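Local coordinates for MUTM (fpg) protein (Thermus thermophilus, PDB 1EE8) that belongs to the MutM (Fpg) family, combining a beta-rich N-terminal domain with a helical H2TH domain and a finger that holds a zinc ion, at residues His27-Arg32 against Pro98-Arg103; Thr36-Gly41 against Gly60-Val65; Gly73-Pro78 against Tyr94-Arg99. All coordinates share one frame; numbering follows the deposited sequence.

Contact 1: His27-Arg32 against Pro98-Arg103; sequences HRDPAR and PRRFGR
The guanidinium groups of Arg32 and Arg100 lie flat on each other, centres 3.8 Å apart and planes within 18° of parallel. Arg100 NE sits over the centre of the Arg32 group, while Arg32 NH1 lies over the face of Arg100 nearer its rim. At the edge of Arg32 comes the Asp29 carboxylate, and at that of Arg100 a water, both in plane. This like-charge stack belongs to a salt-bridge network that joins two surface loops of the N-terminal domain, those after strands 21-26 and 92-96, with Asp29 as the counter-charge. Asp29 OD1 takes the hydrogen bond of Arg32 NH1 (2.8 Å) on its syn side. It also forms a longer salt bridge to Arg100 NH2 (3.3 Å), and the edge water spans that pair, donating to OD1 and accepting from NH2. The shared carboxylate would offset the repulsion between the two cations. The other oxygen, OD2, completes an Asx motif by accepting from Arg32 N. Arg32 is extended from CG to NE, and its NE donates to Arg100 O (3.1 Å), in the carbonyl plane on a lone pair. Arg103 turns its guanidinium 79° from that of Arg32 and lays one face over Arg32 CG. Arg100 O also accepts from a second water, to which Arg103 NH1 donates, and from Arg103 NH2 at 3.1 Å, tilted from the carbonyl plane.

Contact 2: Thr36-Gly41 against Gly60-Val65; sequences TALAEG and GGVELV
A single turn of helical conformation, residues 36-39 in the loop between strands 33-34 and 42-50, packs against strand 62-67 of the large mixed sheet of the N-terminal domain, and the side chains that meet are apolar. Alternation along the strand selects what takes part: the CB atoms of Val62 and Leu64 point at the turn, whereas that of Glu63 points away, its carboxylate salt-bridged to Arg109. Two backbone bonds span the turn, from Ala39 N to Thr36 O (2.9 Å) and from Glu40 N to Ala37 O (3.2 Å). The CB atoms of Leu38 and Ala39 point toward the strand. Ala39 has no more than a methyl to place against Leu64 CB, which its CB meets at 4.3 Å; the CA atoms of Ala39 and Leu64, the nearest pair, are 6.3 Å apart. Thr36 CG2 reaches Leu64 CD1 at 4.3 Å, toward the end of that leucine. Beyond the turn lies the second subunit: its Ala37 packs on Leu38, and its Arg108 forms a salt bridge with Glu40. Both branches of Val62 approach the carbonyl oxygen of Leu38, CG1 and CG2 each lying 4.0 Å from Leu38 O. CG1, anti to the backbone N (chi1 164°), also reaches Ala39, 4.1 Å from its CA, while CG2 is the branch that meets Leu38 CG, at 4.4 Å.

Contact 3: Gly73-Pro78 against Tyr94-Arg99; sequences GFRLEP and YFHDPR
Tyr94 O accepts from Arg75 N at 2.7 Å, the shortest bond across this contact, with the donor in the carbonyl plane and an N-H...O angle of 157°. The same oxygen lies 3.2 Å from Phe74 CA in a CA-H...O contact. Tyr94 N returns a bond to Arg75 O, and Gly73 and His96 exchange a second pair through their backbones. These four bonds define antiparallel pairing in which Phe74 and Phe95 form the non-hydrogen-bonded pair, their CA atoms 4.6 Å apart. Strand 73-75 is thereby fixed to strand 92-96 as an outermost strand, within this chain, of the N-terminal domain's mixed sheet. The two sheet faces differ in chemistry. On one, Phe95 CD2 sits over the rim of one face of the Phe74 ring, 3.9 Å from Phe74 CE1, the rings inclined at 56°; Leu86 also packs on Phe74. On the other, the Arg75 and His96 side chains cross obliquely, with His96 CD2 over the guanidinium face, 3.6 Å from Arg75 NH1. Thr79 OG1 holds His96 ND1, and Pro98 CD lies over the opposite face of the imidazole, toward its rim. Past Arg75 the chain turns over Tyr94, whose ring edge meets Arg75 O and Leu76 O near its plane. Pro78 CD stands over the face of the Tyr94 ring in a CH-pi contact, 3.8 Å from the centroid and 27° off the normal.

Contact 2 is the buried member of the set and relies on apolar side chains, contact 1 lies at the surface and relies on charge, and contact 3, partly buried, relies mainly on backbone pairing. Contacts 2 and 3 reach the same sheet through different strands, 62-67 and 73-75; their centres are about 19 Å apart. Contact 1 joins the loops leading into strands 33-34 and 103-108, and its 98-103 loop follows strand 92-96, which contact 3 pairs. Contacts 1 and 3 share Pro98 and Arg99, and a probable hydrogen bond from Gly102 N to Asp97 OD1 (2.7 Å) joins them further. Contact 1 also touches contact 2, where the His27 ring packs on Thr36.

Contact 1: His27-Arg32 against Pro98-Arg103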
loop_
_atom_site.group_PDB
_atom_site.type_symbol
_atom_site.label_atom_id
_atom_site.label_comp_id
_atom_site.label_asym_id
_atom_site.label_seq_id
_atom_site.Cartn_x
_atom_site.Cartn_y
_atom_site.Cartn_z
ATOM N N HIS A 27 8.219 -9.133 6.333
ATOM C CA HIS A 27 7.862 -9.303 7.732
ATOM C C HIS A 27 6.513 -10.006 7.807
ATOM O O HIS A 27 5.865 -10.251 6.787
ATOM C CB HIS A 27 7.746 -7.948 8.445
ATOM C CG HIS A 27 6.507 -7.188 8.089
ATOM N ND1 HIS A 27 6.481 -6.216 7.109
ATOM C CD2 HIS A 27 5.235 -7.297 8.541
ATOM C CE1 HIS A 27 5.247 -5.763 6.973
ATOM N NE2 HIS A 27 4.471 -6.404 7.831
ATOM N N ARG A 28 6.108 -10.349 9.023
ATOM C CA ARG A 28 4.811 -10.959 9.231
ATOM C C ARG A 28 4.210 -10.402 10.519
ATOM O O ARG A 28 3.761 -11.134 11.403
ATOM C CB ARG A 28 4.903 -12.490 9.257
ATOM C CG ARG A 28 5.761 -13.114 10.327
ATOM C CD ARG A 28 5.932 -14.598 9.974
ATOM N NE ARG A 28 6.420 -15.444 11.060
ATOM C CZ ARG A 28 7.480 -15.182 11.815
ATOM N NH1 ARG A 28 8.187 -14.076 11.620
ATOM N NH2 ARG A 28 7.841 -16.038 12.764
ATOM N N ASP A 29 4.229 -9.079 10.611
ATOM C CA ASP A 29 3.666 -8.383 11.755
ATOM C C ASP A 29 3.046 -7.074 11.285
ATOM O O ASP A 29 3.580 -5.994 11.525
ATOM C CB ASP A 29 4.729 -8.107 12.817
ATOM C CG ASP A 29 4.141 -7.472 14.077
ATOM O OD1 ASP A 29 4.869 -7.352 15.087
ATOM O OD2 ASP A 29 2.946 -7.089 14.051
ATOM N N PRO A 30 1.903 -7.161 10.598
ATOM C CA PRO A 30 1.197 -5.981 10.090
ATOM C C PRO A 30 0.744 -5.045 11.212
ATOM O O PRO A 30 0.401 -3.894 10.965
ATOM C CB PRO A 30 0.035 -6.586 9.299
ATOM C CG PRO A 30 -0.196 -7.922 9.981
ATOM C CD PRO A 30 1.219 -8.399 10.193
ATOM N N ALA A 31 0.765 -5.537 12.448
ATOM C CA ALA A 31 0.370 -4.723 13.594
ATOM C C ALA A 31 1.415 -3.655 13.877
ATOM O O ALA A 31 1.083 -2.506 14.167
ATOM C CB ALA A 31 0.191 -5.604 14.832
ATOM N N ARG A 32 2.684 -4.044 13.795
ATOM C CA ARG A 32 3.792 -3.129 14.059
ATOM C C ARG A 32 4.354 -2.458 12.803
ATOM O O ARG A 32 4.783 -1.310 12.841
ATOM C CB ARG A 32 4.921 -3.874 14.775
ATOM C CG ARG A 32 4.581 -4.373 16.177
ATOM C CD ARG A 32 5.825 -4.955 16.856
ATOM N NE ARG A 32 5.611 -5.289 18.264
ATOM C CZ ARG A 32 4.949 -6.360 18.696
ATOM N NH1 ARG A 32 4.429 -7.222 17.830
ATOM N NH2 ARG A 32 4.804 -6.571 20.003
ATOM N N PRO A 98 14.963 -6.516 19.604
ATOM C CA PRO A 98 14.724 -7.421 20.732
ATOM C C PRO A 98 13.423 -7.153 21.500
ATOM O O PRO A 98 12.609 -8.050 21.663
ATOM C CB PRO A 98 15.949 -7.197 21.613
ATOM C CG PRO A 98 17.024 -6.919 20.610
ATOM C CD PRO A 98 16.334 -5.972 19.652
ATOM N N ARG A 99 13.225 -5.920 21.963
ATOM C CA ARG A 99 12.033 -5.596 22.750
ATOM C C ARG A 99 10.755 -5.274 21.987
ATOM O O ARG A 99 9.704 -5.080 22.595
ATOM C CB ARG A 99 12.352 -4.479 23.748
ATOM C CG ARG A 99 13.422 -4.879 24.762
ATOM C CD ARG A 99 13.385 -4.011 26.006
ATOM N NE ARG A 99 12.098 -4.119 26.691
ATOM C CZ ARG A 99 11.805 -3.521 27.843
ATOM N NH1 ARG A 99 10.605 -3.679 28.381
ATOM N NH2 ARG A 99 12.711 -2.774 28.459
ATOM N N ARG A 100 10.851 -5.224 20.659
ATOM C CA ARG A 100 9.710 -4.983 19.778
ATOM C C ARG A 100 8.969 -3.659 19.927
ATOM O O ARG A 100 7.759 -3.599 19.705
ATOM C CB ARG A 100 8.701 -6.133 19.906
ATOM C CG ARG A 100 9.332 -7.518 19.847
ATOM C CD ARG A 100 8.287 -8.620 19.788
ATOM N NE ARG A 100 7.702 -8.752 18.458
ATOM C CZ ARG A 100 6.778 -9.653 18.137
ATOM N NH1 ARG A 100 6.328 -10.500 19.056
ATOM N NH2 ARG A 100 6.308 -9.718 16.896
ATOM N N PHE A 101 9.682 -2.600 20.295
ATOM C CA PHE A 101 9.049 -1.293 20.426
ATOM C C PHE A 101 9.091 -0.553 19.090
ATOM O O PHE A 101 8.296 0.355 18.845
ATOM C CB PHE A 101 9.748 -0.472 21.506
ATOM C CG PHE A 101 9.356 -0.862 22.897
ATOM C CD1 PHE A 101 8.079 -0.572 23.375
ATOM C CD2 PHE A 101 10.254 -1.523 23.730
ATOM C CE1 PHE A 101 7.704 -0.932 24.669
ATOM C CE2 PHE A 101 9.891 -1.889 25.022
ATOM C CZ PHE A 101 8.613 -1.593 25.494
ATOM N N GLY A 102 10.017 -0.952 18.227
ATOM C CA GLY A 102 10.123 -0.313 16.929
ATOM C C GLY A 102 8.849 -0.436 16.105
ATOM O O GLY A 102 8.053 -1.353 16.295
ATOM N N ARG A 103 8.655 0.503 15.186
ATOM C CA ARG A 103 7.489 0.494 14.317
ATOM C C ARG A 103 7.909 0.949 12.925
ATOM O O ARG A 103 8.906 1.648 12.776
ATOM C CB ARG A 103 6.416 1.448 14.856
ATOM C CG ARG A 103 5.826 1.057 16.206
ATOM C CD ARG A 103 4.842 -0.088 16.063
ATOM N NE ARG A 103 4.202 -0.422 17.335
ATOM C CZ ARG A 103 4.801 -1.072 18.331
ATOM N NH1 ARG A 103 4.139 -1.330 19.453
ATOM N NH2 ARG A 103 6.057 -1.476 18.205
HETATM O O HOH W 1 7.569 -8.134 15.140
HETATM O O HOH W 2 5.101 -3.395 20.921
#

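Contact 2: Thr36-Gly41 against Gly60-Val65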
loop_
_atom_site.group_PDB
_atom_site.type_symbol
_atom_site.label_atom_id
_atom_site.label_comp_id
_atom_site.label_asym_id
_atom_site.label_seq_id
_atom_site.Cartn_x
_atom_site.Cartn_y
_atom_site.Cartn_z
ATOM N N THR A 36 3.482 -1.389 4.756
ATOM C CA THR A 36 4.815 -1.405 4.164
ATOM C C THR A 36 4.789 -1.736 2.667
ATOM O O THR A 36 5.709 -1.375 1.941
ATOM C CB THR A 36 5.742 -2.399 4.897
ATOM O OG1 THR A 36 5.170 -3.712 4.855
ATOM C CG2 THR A 36 5.921 -1.978 6.345
ATOM N N ALA A 37 3.733 -2.401 2.201
ATOM C CA ALA A 37 3.632 -2.756 0.779
ATOM C C ALA A 37 3.652 -1.495 -0.085
ATOM O O ALA A 37 4.021 -1.528 -1.257
ATOM C CB ALA A 37 2.354 -3.545 0.517
ATOM N N LEU A 38 3.263 -0.379 0.514
ATOM C CA LEU A 38 3.231 0.893 -0.187
ATOM C C LEU A 38 4.617 1.285 -0.681
ATOM O O LEU A 38 4.768 1.907 -1.735
ATOM C CB LEU A 38 2.702 1.969 0.757
ATOM C CG LEU A 38 1.761 3.012 0.172
ATOM C CD1 LEU A 38 0.521 2.319 -0.350
ATOM C CD2 LEU A 38 1.402 4.029 1.241
ATOM N N ALA A 39 5.627 0.908 0.091
ATOM C CA ALA A 39 7.016 1.235 -0.213
ATOM C C ALA A 39 7.704 0.310 -1.206
ATOM O O ALA A 39 8.730 0.671 -1.782
ATOM C CB ALA A 39 7.822 1.257 1.090
ATOM N N GLU A 40 7.146 -0.875 -1.412
ATOM C CA GLU A 40 7.762 -1.856 -2.296
ATOM C C GLU A 40 7.828 -1.509 -3.782
ATOM O O GLU A 40 6.887 -0.957 -4.364
ATOM C CB GLU A 40 7.084 -3.214 -2.097
ATOM C CG GLU A 40 7.279 -3.760 -0.689
ATOM C CD GLU A 40 6.652 -5.128 -0.495
ATOM O OE1 GLU A 40 7.194 -5.921 0.300
ATOM O OE2 GLU A 40 5.615 -5.409 -1.129
ATOM N N GLY A 41 8.972 -1.834 -4.378
ATOM C CA GLY A 41 9.195 -1.582 -5.785
ATOM C C GLY A 41 9.447 -0.125 -6.103
ATOM O O GLY A 41 9.021 0.361 -7.138
ATOM N N GLY A 60 8.000 8.307 -6.217
ATOM C CA GLY A 60 6.567 8.142 -6.360
ATOM C C GLY A 60 5.757 8.751 -5.230
ATOM O O GLY A 60 4.560 8.482 -5.101
ATOM N N GLY A 61 6.411 9.557 -4.401
ATOM C CA GLY A 61 5.725 10.224 -3.307
ATOM C C GLY A 61 5.349 9.372 -2.112
ATOM O O GLY A 61 4.281 9.550 -1.532
ATOM N N VAL A 62 6.227 8.450 -1.739
ATOM C CA VAL A 62 5.987 7.574 -0.602
ATOM C C VAL A 62 7.130 7.681 0.404
ATOM O O VAL A 62 8.261 8.008 0.040
ATOM C CB VAL A 62 5.878 6.095 -1.062
ATOM C CG1 VAL A 62 6.033 5.165 0.126
ATOM C CG2 VAL A 62 4.528 5.855 -1.753
ATOM N N GLU A 63 6.829 7.420 1.671
ATOM C CA GLU A 63 7.851 7.435 2.706
ATOM C C GLU A 63 7.701 6.217 3.606
ATOM O O GLU A 63 6.591 5.820 3.959
ATOM C CB GLU A 63 7.761 8.701 3.575
ATOM C CG GLU A 63 7.986 10.005 2.827
ATOM C CD GLU A 63 7.964 11.225 3.738
ATOM O OE1 GLU A 63 6.941 11.460 4.422
ATOM O OE2 GLU A 63 8.974 11.957 3.766
ATOM N N LEU A 64 8.825 5.607 3.954
ATOM C CA LEU A 64 8.796 4.482 4.865
ATOM C C LEU A 64 9.384 5.081 6.133
ATOM O O LEU A 64 10.579 5.365 6.208
ATOM C CB LEU A 64 9.657 3.328 4.359
ATOM C CG LEU A 64 9.622 2.058 5.217
ATOM C CD1 LEU A 64 8.190 1.556 5.364
ATOM C CD2 LEU A 64 10.490 0.991 4.569
ATOM N N VAL A 65 8.525 5.308 7.116
ATOM C CA VAL A 65 8.970 5.891 8.363
ATOM C C VAL A 65 9.326 4.789 9.336
ATOM O O VAL A 65 8.591 3.808 9.474
ATOM C CB VAL A 65 7.876 6.804 8.968
ATOM C CG1 VAL A 65 8.331 7.354 10.322
ATOM C CG2 VAL A 65 7.579 7.940 8.005
#

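Contact 3: Gly73-Pro78 against Tyr94-Arg99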
loop_
_atom_site.group_PDB
_atom_site.type_symbol
_atom_site.label_atom_id
_atom_site.label_comp_id
_atom_site.label_asym_id
_atom_site.label_seq_id
_atom_site.Cartn_x
_atom_site.Cartn_y
_atom_site.Cartn_z
ATOM N N GLY A 73 16.985 -1.217 15.565
ATOM C CA GLY A 73 18.117 -0.775 14.776
ATOM C C GLY A 73 18.207 -1.530 13.467
ATOM O O GLY A 73 17.678 -2.637 13.344
ATOM N N PHE A 74 18.842 -0.913 12.477
ATOM C CA PHE A 74 19.033 -1.543 11.177
ATOM C C PHE A 74 20.429 -2.145 11.195
ATOM O O PHE A 74 21.368 -1.491 11.634
ATOM C CB PHE A 74 18.919 -0.501 10.059
ATOM C CG PHE A 74 17.513 -0.069 9.786
ATOM C CD1 PHE A 74 16.642 -0.902 9.094
ATOM C CD2 PHE A 74 17.035 1.140 10.282
ATOM C CE1 PHE A 74 15.306 -0.540 8.899
ATOM C CE2 PHE A 74 15.703 1.509 10.093
ATOM C CZ PHE A 74 14.837 0.666 9.400
ATOM N N ARG A 75 20.556 -3.391 10.740
ATOM C CA ARG A 75 21.843 -4.082 10.704
ATOM C C ARG A 75 22.129 -4.580 9.279
ATOM O O ARG A 75 21.209 -4.778 8.488
ATOM C CB ARG A 75 21.834 -5.282 11.661
ATOM C CG ARG A 75 21.620 -4.948 13.136
ATOM C CD ARG A 75 22.725 -4.046 13.653
ATOM N NE ARG A 75 22.504 -3.635 15.036
ATOM C CZ ARG A 75 22.682 -4.420 16.091
ATOM N NH1 ARG A 75 22.452 -3.951 17.312
ATOM N NH2 ARG A 75 23.100 -5.665 15.926
ATOM N N LEU A 76 23.403 -4.776 8.959
ATOM C CA LEU A 76 23.786 -5.268 7.638
ATOM C C LEU A 76 23.779 -6.802 7.562
ATOM O O LEU A 76 23.864 -7.386 6.474
ATOM C CB LEU A 76 25.154 -4.698 7.254
ATOM C CG LEU A 76 25.145 -3.161 7.215
ATOM C CD1 LEU A 76 26.479 -2.644 6.693
ATOM C CD2 LEU A 76 24.008 -2.676 6.323
ATOM N N GLU A 77 23.671 -7.444 8.723
ATOM C CA GLU A 77 23.601 -8.905 8.820
ATOM C C GLU A 77 22.406 -9.257 9.702
ATOM O O GLU A 77 22.113 -8.546 10.654
ATOM C CB GLU A 77 24.867 -9.486 9.452
ATOM C CG GLU A 77 25.709 -10.276 8.481
ATOM C CD GLU A 77 26.928 -9.516 8.029
ATOM O OE1 GLU A 77 26.782 -8.324 7.668
ATOM O OE2 GLU A 77 28.035 -10.113 8.029
ATOM N N PRO A 78 21.712 -10.359 9.400
ATOM C CA PRO A 78 20.552 -10.737 10.214
ATOM C C PRO A 78 20.927 -11.133 11.645
ATOM O O PRO A 78 22.036 -11.601 11.904
ATOM C CB PRO A 78 19.923 -11.875 9.412
ATOM C CG PRO A 78 21.106 -12.502 8.735
ATOM C CD PRO A 78 21.954 -11.334 8.319
ATOM N N TYR A 94 18.478 -5.344 7.757
ATOM C CA TYR A 94 17.650 -6.086 8.707
ATOM C C TYR A 94 17.266 -5.234 9.907
ATOM O O TYR A 94 18.118 -4.578 10.503
ATOM C CB TYR A 94 18.381 -7.338 9.194
ATOM C CG TYR A 94 18.873 -8.214 8.067
ATOM C CD1 TYR A 94 20.154 -8.052 7.543
ATOM C CD2 TYR A 94 18.046 -9.189 7.505
ATOM C CE1 TYR A 94 20.607 -8.844 6.483
ATOM C CE2 TYR A 94 18.485 -9.983 6.442
ATOM C CZ TYR A 94 19.771 -9.802 5.940
ATOM O OH TYR A 94 20.212 -10.583 4.896
ATOM N N PHE A 95 15.978 -5.249 10.246
ATOM C CA PHE A 95 15.473 -4.487 11.374
ATOM C C PHE A 95 15.525 -5.368 12.627
ATOM O O PHE A 95 14.668 -6.216 12.856
ATOM C CB PHE A 95 14.043 -4.010 11.086
ATOM C CG PHE A 95 13.477 -3.094 12.142
ATOM C CD1 PHE A 95 12.439 -3.519 12.964
ATOM C CD2 PHE A 95 13.988 -1.815 12.318
ATOM C CE1 PHE A 95 11.912 -2.683 13.955
ATOM C CE2 PHE A 95 13.473 -0.965 13.307
ATOM C CZ PHE A 95 12.431 -1.403 14.129
ATOM N N HIS A 96 16.579 -5.161 13.399
ATOM C CA HIS A 96 16.845 -5.877 14.636
ATOM C C HIS A 96 16.054 -5.178 15.736
ATOM O O HIS A 96 16.156 -3.961 15.889
ATOM C CB HIS A 96 18.343 -5.784 14.934
ATOM C CG HIS A 96 18.728 -6.266 16.297
ATOM N ND1 HIS A 96 18.647 -7.592 16.670
ATOM C CD2 HIS A 96 19.196 -5.598 17.377
ATOM C CE1 HIS A 96 19.051 -7.719 17.920
ATOM N NE2 HIS A 96 19.389 -6.525 18.373
ATOM N N ASP A 97 15.252 -5.922 16.491
ATOM C CA ASP A 97 14.484 -5.286 17.556
ATOM C C ASP A 97 14.064 -6.260 18.651
ATOM O O ASP A 97 12.944 -6.772 18.652
ATOM C CB ASP A 97 13.243 -4.594 16.978
ATOM C CG ASP A 97 12.537 -3.703 18.000
ATOM O OD1 ASP A 97 11.407 -3.254 17.721
ATOM O OD2 ASP A 97 13.120 -3.445 19.075
ATOM N N PRO A 98 14.963 -6.516 19.604
ATOM C CA PRO A 98 14.724 -7.421 20.732
ATOM C C PRO A 98 13.423 -7.153 21.500
ATOM O O PRO A 98 12.609 -8.050 21.663
ATOM C CB PRO A 98 15.949 -7.197 21.613
ATOM C CG PRO A 98 17.024 -6.919 20.610
ATOM C CD PRO A 98 16.334 -5.972 19.652
ATOM N N ARG A 99 13.225 -5.920 21.963
ATOM C CA ARG A 99 12.033 -5.596 22.750
ATOM C C ARG A 99 10.755 -5.274 21.987
ATOM O O ARG A 99 9.704 -5.080 22.595
ATOM C CB ARG A 99 12.352 -4.479 23.748
ATOM C CG ARG A 99 13.422 -4.879 24.762
ATOM C CD ARG A 99 13.385 -4.011 26.006
ATOM N NE ARG A 99 12.098 -4.119 26.691
ATOM C CZ ARG A 99 11.805 -3.521 27.843
ATOM N NH1 ARG A 99 10.605 -3.679 28.381
ATOM N NH2 ARG A 99 12.711 -2.774 28.459
#